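Local coordinates for ABC transporter periplasmic peptide-binding protein (Pseudoalteromonas, PDB 4QFL) that binds dipeptides, here Ala-Phe, and probably delivers them in the periplasm to an ABC transporter for uptake, at residues E217-R220 and D221-R225; N130-H133 and F134-D137. All coordinates share one frame; numbering follows the deposited sequence.

Interaction 1: E217-R220 and D221-R225; sequences EYRR and DHLVR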
ATOM      1  N   GLU A 217       5.804  14.412 -18.670  1.00 23.67           N
ATOM      2  CA  GLU A 217       5.292  13.583 -19.750  1.00 24.76           C
ATOM      3  C   GLU A 217       4.857  12.194 -19.282  1.00 22.48           C
ATOM      4  O   GLU A 217       5.394  11.649 -18.324  1.00 20.10           O
ATOM      5  CB  GLU A 217       6.393  13.449 -20.806  1.00 28.28           C
ATOM      6  CG  GLU A 217       6.003  12.759 -22.095  1.00 30.76           C
ATOM      7  CD  GLU A 217       7.199  12.560 -23.008  1.00 35.09           C
ATOM      8  OE1 GLU A 217       8.181  13.320 -22.869  1.00 41.37           O
ATOM      9  OE2 GLU A 217       7.167  11.641 -23.854  1.00 41.25           O
ATOM     10  N   TYR A 218       3.890  11.622 -19.986  1.00 21.85           N
ATOM     11  CA  TYR A 218       3.424  10.273 -19.707  1.00 24.61           C
ATOM     12  C   TYR A 218       2.952   9.578 -20.991  1.00 26.00           C
ATOM     13  O   TYR A 218       2.035  10.050 -21.661  1.00 27.51           O
ATOM     14  CB  TYR A 218       2.307  10.324 -18.660  1.00 25.50           C
ATOM     15  CG  TYR A 218       1.549   9.026 -18.418  1.00 26.10           C
ATOM     16  CD1 TYR A 218       2.218   7.828 -18.167  1.00 22.65           C
ATOM     17  CD2 TYR A 218       0.156   9.013 -18.416  1.00 26.14           C
ATOM     18  CE1 TYR A 218       1.514   6.653 -17.929  1.00 25.24           C
ATOM     19  CE2 TYR A 218      -0.550   7.849 -18.185  1.00 25.97           C
ATOM     20  CZ  TYR A 218       0.128   6.677 -17.941  1.00 22.80           C
ATOM     21  OH  TYR A 218      -0.604   5.544 -17.712  1.00 27.44           O
ATOM     22  N   ARG A 219       3.604   8.475 -21.351  1.00 25.36           N
ATOM     23  CA  ARG A 219       3.133   7.630 -22.444  1.00 26.07           C
ATOM     24  C   ARG A 219       2.490   6.416 -21.809  1.00 25.44           C
ATOM     25  O   ARG A 219       3.180   5.626 -21.160  1.00 23.37           O
ATOM     26  CB  ARG A 219       4.291   7.152 -23.314  1.00 27.92           C
ATOM     27  CG  ARG A 219       5.251   8.230 -23.764  1.00 33.92           C
ATOM     28  CD  ARG A 219       5.608   8.036 -25.239  1.00 41.20           C
ATOM     29  NE  ARG A 219       5.758   6.626 -25.608  1.00 44.66           N
ATOM     30  CZ  ARG A 219       5.565   6.148 -26.838  1.00 48.18           C
ATOM     31  NH1 ARG A 219       5.202   6.966 -27.821  1.00 50.15           N
ATOM     32  NH2 ARG A 219       5.727   4.853 -27.088  1.00 44.73           N
ATOM     33  N   ARG A 220       1.184   6.247 -21.982  1.00 26.31           N
ATOM     34  CA  ARG A 220       0.510   5.173 -21.266  1.00 26.59           C
ATOM     35  C   ARG A 220       1.151   3.803 -21.521  1.00 26.13           C
ATOM     36  O   ARG A 220       1.309   3.372 -22.665  1.00 26.34           O
ATOM     37  CB  ARG A 220      -1.007   5.165 -21.501  1.00 29.20           C
ATOM     38  CG  ARG A 220      -1.442   5.183 -22.942  1.00 36.14           C
ATOM     39  CD  ARG A 220      -2.876   4.668 -23.067  1.00 43.36           C
ATOM     40  NE  ARG A 220      -3.885   5.597 -22.548  1.00 49.68           N
ATOM     41  CZ  ARG A 220      -4.798   6.216 -23.300  1.00 51.58           C
ATOM     42  NH1 ARG A 220      -4.834   6.013 -24.609  1.00 54.86           N
ATOM     43  NH2 ARG A 220      -5.679   7.039 -22.745  1.00 52.01           N
ATOM     44  N   ASP A 221       1.549   3.163 -20.424  1.00 24.01           N
ATOM     45  CA  ASP A 221       2.136   1.829 -20.425  1.00 24.32           C
ATOM     46  C   ASP A 221       3.593   1.831 -20.854  1.00 24.93           C
ATOM     47  O   ASP A 221       4.246   0.792 -20.832  1.00 26.96           O
ATOM     48  CB  ASP A 221       1.308   0.864 -21.276  1.00 23.85           C
ATOM     49  CG  ASP A 221      -0.061   0.592 -20.673  1.00 26.59           C
ATOM     50  OD1 ASP A 221      -0.124   0.197 -19.484  1.00 25.34           O
ATOM     51  OD2 ASP A 221      -1.073   0.791 -21.377  1.00 26.46           O
ATOM     52  N   HIS A 222       4.119   2.995 -21.220  1.00 25.60           N
ATOM     53  CA  HIS A 222       5.492   3.053 -21.718  1.00 24.60           C
ATOM     54  C   HIS A 222       6.393   3.822 -20.781  1.00 23.15           C
ATOM     55  O   HIS A 222       7.377   3.285 -20.289  1.00 18.81           O
ATOM     56  CB  HIS A 222       5.571   3.651 -23.124  1.00 27.40           C
ATOM     57  CG  HIS A 222       6.965   3.712 -23.676  1.00 32.02           C
ATOM     58  ND1 HIS A 222       7.340   4.595 -24.668  1.00 34.54           N
ATOM     59  CD2 HIS A 222       8.077   2.998 -23.372  1.00 30.89           C
ATOM     60  CE1 HIS A 222       8.618   4.421 -24.952  1.00 32.58           C
ATOM     61  NE2 HIS A 222       9.089   3.457 -24.180  1.00 31.15           N
ATOM     62  N   LEU A 223       6.072   5.082 -20.525  1.00 20.56           N
ATOM     63  CA  LEU A 223       6.939   5.834 -19.635  1.00 22.84           C
ATOM     64  C   LEU A 223       6.327   7.018 -18.920  1.00 21.49           C
ATOM     65  O   LEU A 223       5.280   7.532 -19.294  1.00 23.71           O
ATOM     66  CB  LEU A 223       8.230   6.262 -20.338  1.00 23.76           C
ATOM     67  CG  LEU A 223       8.215   7.234 -21.511  1.00 27.38           C
ATOM     68  CD1 LEU A 223       7.674   8.616 -21.156  1.00 27.14           C
ATOM     69  CD2 LEU A 223       9.632   7.349 -22.035  1.00 30.56           C
ATOM     70  N   VAL A 224       7.007   7.425 -17.859  1.00 19.76           N
ATOM     71  CA  VAL A 224       6.698   8.667 -17.192  1.00 19.46           C
ATOM     72  C   VAL A 224       7.992   9.453 -17.024  1.00 20.44           C
ATOM     73  O   VAL A 224       9.041   8.905 -16.686  1.00 20.22           O
ATOM     74  CB  VAL A 224       5.921   8.450 -15.869  1.00 20.46           C
ATOM     75  CG1 VAL A 224       6.197   7.082 -15.309  1.00 25.16           C
ATOM     76  CG2 VAL A 224       6.219   9.548 -14.861  1.00 19.40           C
ATOM     77  N   ARG A 225       7.913  10.740 -17.333  1.00 19.69           N
ATOM     78  CA  ARG A 225       9.050  11.623 -17.260  1.00 21.20           C
ATOM     79  C   ARG A 225       8.736  12.773 -16.301  1.00 20.76           C
ATOM     80  O   ARG A 225       7.696  13.428 -16.418  1.00 18.44           O
ATOM     81  CB  ARG A 225       9.369  12.143 -18.662  1.00 25.04           C
ATOM     82  CG  ARG A 225      10.632  12.942 -18.759  1.00 28.31           C
ATOM     83  CD  ARG A 225      10.736  13.597 -20.124  1.00 33.52           C
ATOM     84  NE  ARG A 225      10.555  12.646 -21.219  1.00 34.69           N
ATOM     85  CZ  ARG A 225      11.493  11.802 -21.632  1.00 36.51           C
ATOM     86  NH1 ARG A 225      12.670  11.767 -21.026  1.00 35.63           N
ATOM     87  NH2 ARG A 225      11.253  10.979 -22.642  1.00 40.38           N
TER
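R219 O is gripped by two backbone donors, H222 N at 2.8 Å and L223 N at 3.0 Å. Two residues, H222 and L223, thus stand opposite the single R219, a classic beta bulge next to the turn of the antiparallel hairpin 213-219/223-228. L223 N arrives on a lone pair in the carbonyl plane. H222 N comes from above that plane. R219 N returns a bond to L223 O, so R219 and L223 form a hydrogen-bonded pair. E217 and R225 form the next one, and Y218 with V224 is the non-hydrogen-bonded pair between them.

One face of the hairpin carries E217, R219, L223 and R225. E217 and R225 lie side by side there in a salt bridge. NE of R225 reaches OE1 of E217 at 3.0 Å. OE1 sits near the guanidinium plane, but NE meets it from above the carboxylate plane. The two planes are 44° apart. CD1 of L223 lies against CG of R219 at 3.6 Å.

Y218 and V224 point to the other face. The Y218 ring turns an edge to L223 O, with CD1 3.3 Å from it. Its OH is hydrogen-bonded to N38, and its ring meets F42 edge-to-face. V224 packs on Y244 of strand 241-246, the next strand beyond 223-228.

The R219 chain bends at chi2 and chi3, which sets its guanidinium alongside the H222 ring, with the two planes steeply inclined. There NE donates to H222 ND1 at 2.7 Å, in the imidazole plane but at a bent N-H...N angle of 137°.

Interaction 2: N130-H133 and F134-D137; sequences NPYH and FVGD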
ATOM      1  N   ASN A 130     -17.557  19.625  -1.529  1.00 25.53           N
ATOM      2  CA  ASN A 130     -16.315  19.936  -2.216  1.00 24.04           C
ATOM      3  C   ASN A 130     -16.505  19.650  -3.695  1.00 22.10           C
ATOM      4  O   ASN A 130     -16.938  18.571  -4.065  1.00 22.65           O
ATOM      5  CB  ASN A 130     -15.153  19.128  -1.627  1.00 23.31           C
ATOM      6  CG  ASN A 130     -13.826  19.473  -2.261  1.00 21.47           C
ATOM      7  OD1 ASN A 130     -13.675  19.383  -3.480  1.00 21.41           O
ATOM      8  ND2 ASN A 130     -12.862  19.890  -1.445  1.00 21.80           N
ATOM      9  N   PRO A 131     -16.184  20.622  -4.550  1.00 22.56           N
ATOM     10  CA  PRO A 131     -16.501  20.471  -5.968  1.00 23.08           C
ATOM     11  C   PRO A 131     -15.741  19.321  -6.609  1.00 23.42           C
ATOM     12  O   PRO A 131     -16.037  18.937  -7.734  1.00 26.55           O
ATOM     13  CB  PRO A 131     -16.057  21.805  -6.561  1.00 27.33           C
ATOM     14  CG  PRO A 131     -15.023  22.305  -5.617  1.00 23.13           C
ATOM     15  CD  PRO A 131     -15.484  21.885  -4.274  1.00 24.03           C
ATOM     16  N   TYR A 132     -14.767  18.773  -5.896  1.00 23.50           N
ATOM     17  CA  TYR A 132     -13.986  17.669  -6.434  1.00 20.16           C
ATOM     18  C   TYR A 132     -14.310  16.344  -5.752  1.00 21.52           C
ATOM     19  O   TYR A 132     -13.762  15.296  -6.101  1.00 20.29           O
ATOM     20  CB  TYR A 132     -12.505  17.985  -6.325  1.00 18.32           C
ATOM     21  CG  TYR A 132     -12.012  18.820  -7.469  1.00 19.12           C
ATOM     22  CD1 TYR A 132     -12.225  20.196  -7.503  1.00 19.61           C
ATOM     23  CD2 TYR A 132     -11.340  18.232  -8.520  1.00 19.93           C
ATOM     24  CE1 TYR A 132     -11.774  20.960  -8.566  1.00 21.02           C
ATOM     25  CE2 TYR A 132     -10.881  18.976  -9.578  1.00 22.91           C
ATOM     26  CZ  TYR A 132     -11.096  20.339  -9.604  1.00 22.26           C
ATOM     27  OH  TYR A 132     -10.621  21.051 -10.681  1.00 23.30           O
ATOM     28  N   HIS A 133     -15.219  16.389  -4.790  1.00 19.50           N
ATOM     29  CA  HIS A 133     -15.580  15.177  -4.073  1.00 21.98           C
ATOM     30  C   HIS A 133     -15.946  14.050  -5.026  1.00 20.89           C
ATOM     31  O   HIS A 133     -15.511  12.914  -4.849  1.00 23.15           O
ATOM     32  CB  HIS A 133     -16.731  15.423  -3.102  1.00 20.47           C
ATOM     33  CG  HIS A 133     -17.090  14.215  -2.295  1.00 23.52           C
ATOM     34  ND1 HIS A 133     -16.212  13.625  -1.412  1.00 22.66           N
ATOM     35  CD2 HIS A 133     -18.221  13.471  -2.258  1.00 23.59           C
ATOM     36  CE1 HIS A 133     -16.793  12.578  -0.852  1.00 24.16           C
ATOM     37  NE2 HIS A 133     -18.013  12.463  -1.349  1.00 26.09           N
ATOM     38  N   PHE A 134     -16.740  14.369  -6.040  1.00 21.98           N
ATOM     39  CA  PHE A 134     -17.219  13.354  -6.977  1.00 23.00           C
ATOM     40  C   PHE A 134     -16.439  13.302  -8.297  1.00 23.19           C
ATOM     41  O   PHE A 134     -16.874  12.657  -9.255  1.00 24.63           O
ATOM     42  CB  PHE A 134     -18.708  13.553  -7.270  1.00 22.81           C
ATOM     43  CG  PHE A 134     -19.598  13.374  -6.074  1.00 20.84           C
ATOM     44  CD1 PHE A 134     -19.832  12.117  -5.551  1.00 23.67           C
ATOM     45  CD2 PHE A 134     -20.223  14.462  -5.496  1.00 23.87           C
ATOM     46  CE1 PHE A 134     -20.657  11.956  -4.453  1.00 24.04           C
ATOM     47  CE2 PHE A 134     -21.049  14.306  -4.401  1.00 22.01           C
ATOM     48  CZ  PHE A 134     -21.269  13.058  -3.884  1.00 22.09           C
ATOM     49  N   VAL A 135     -15.291  13.966  -8.355  1.00 21.65           N
ATOM     50  CA  VAL A 135     -14.501  13.943  -9.579  1.00 23.19           C
ATOM     51  C   VAL A 135     -13.790  12.620  -9.735  1.00 25.72           C
ATOM     52  O   VAL A 135     -13.386  12.000  -8.753  1.00 24.96           O
ATOM     53  CB  VAL A 135     -13.483  15.084  -9.637  1.00 22.58           C
ATOM     54  CG1 VAL A 135     -12.432  14.810 -10.704  1.00 22.47           C
ATOM     55  CG2 VAL A 135     -14.195  16.385  -9.903  1.00 22.36           C
ATOM     56  N   GLY A 136     -13.654  12.187 -10.982  1.00 29.25           N
ATOM     57  CA  GLY A 136     -12.980  10.941 -11.279  1.00 33.08           C
ATOM     58  C   GLY A 136     -13.931   9.793 -11.054  1.00 34.40           C
ATOM     59  O   GLY A 136     -15.085   9.837 -11.496  1.00 32.71           O
ATOM     60  N   ASP A 137     -13.460   8.762 -10.364  1.00 33.46           N
ATOM     61  CA  ASP A 137     -14.331   7.639 -10.048  1.00 34.69           C
ATOM     62  C   ASP A 137     -15.071   7.890  -8.743  1.00 33.59           C
ATOM     63  O   ASP A 137     -15.990   7.152  -8.389  1.00 35.55           O
ATOM     64  CB  ASP A 137     -13.542   6.335 -10.004  1.00 33.92           C
ATOM     65  CG  ASP A 137     -13.135   5.869 -11.382  1.00 37.31           C
ATOM     66  OD1 ASP A 137     -13.990   5.894 -12.294  1.00 34.87           O
ATOM     67  OD2 ASP A 137     -11.958   5.498 -11.564  1.00 41.92           O
TER
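H133 and F134 make the aromatic contact, a T-shaped pair between neighbours in the loop between helices 115-126 and 141-145. The edge of the imidazole meets the face of the phenyl ring. H133 CD2 stands over the ring centre, 3.5 Å from F134 CZ, and the planes are 76° apart. CG of H133 is anti to its backbone N (chi1 -177°), which swings the imidazole to the side where F134 lies.

Hydrogen bonds shape the chain. Two type I turns overlap, N130 to H133 and Y132 to V135. V135 N donates to Y132 O at 3.0 Å, from well above the carbonyl plane. N130 OD1 takes Y132 N at 2.7 Å in an Asx turn. H133 ND1 is hydrogen-bonded to R124 O, which ties the loop to helix 115-126.

The apolar contact is Y132 with V135. Their side chains run side by side, with Y132 CD2 3.7 Å from V135 CG2. The Y132 OH bonds to A191 O.

With an alanine in place of the histidine the imidazole is gone, and F134 would probably lose its edge partner and R124 O its donor. H133 thus joins a polar anchor on one ring atom to an apolar contact through another.

Interactions 1 and 2 are both local and both lie at the surface, each with its centre about 22 Å from the centre of the chain. Their centres are 25 Å apart, and their nearest atoms are about 13 Å apart. They share no helix or strand. Residues 217-225 close a hairpin, and the neighbouring strand 241-246 continues its sheet. Residues 130-137 are an irregular loop, fixed to helices 115-126 and 188-196. The chemistry follows this difference. The hairpin has a ladder of backbone bonds, with charged and polar pairs on one face. The loop relies on turns, an Asx bond and ring packing, with the buried Y132 packed against helix 188-196.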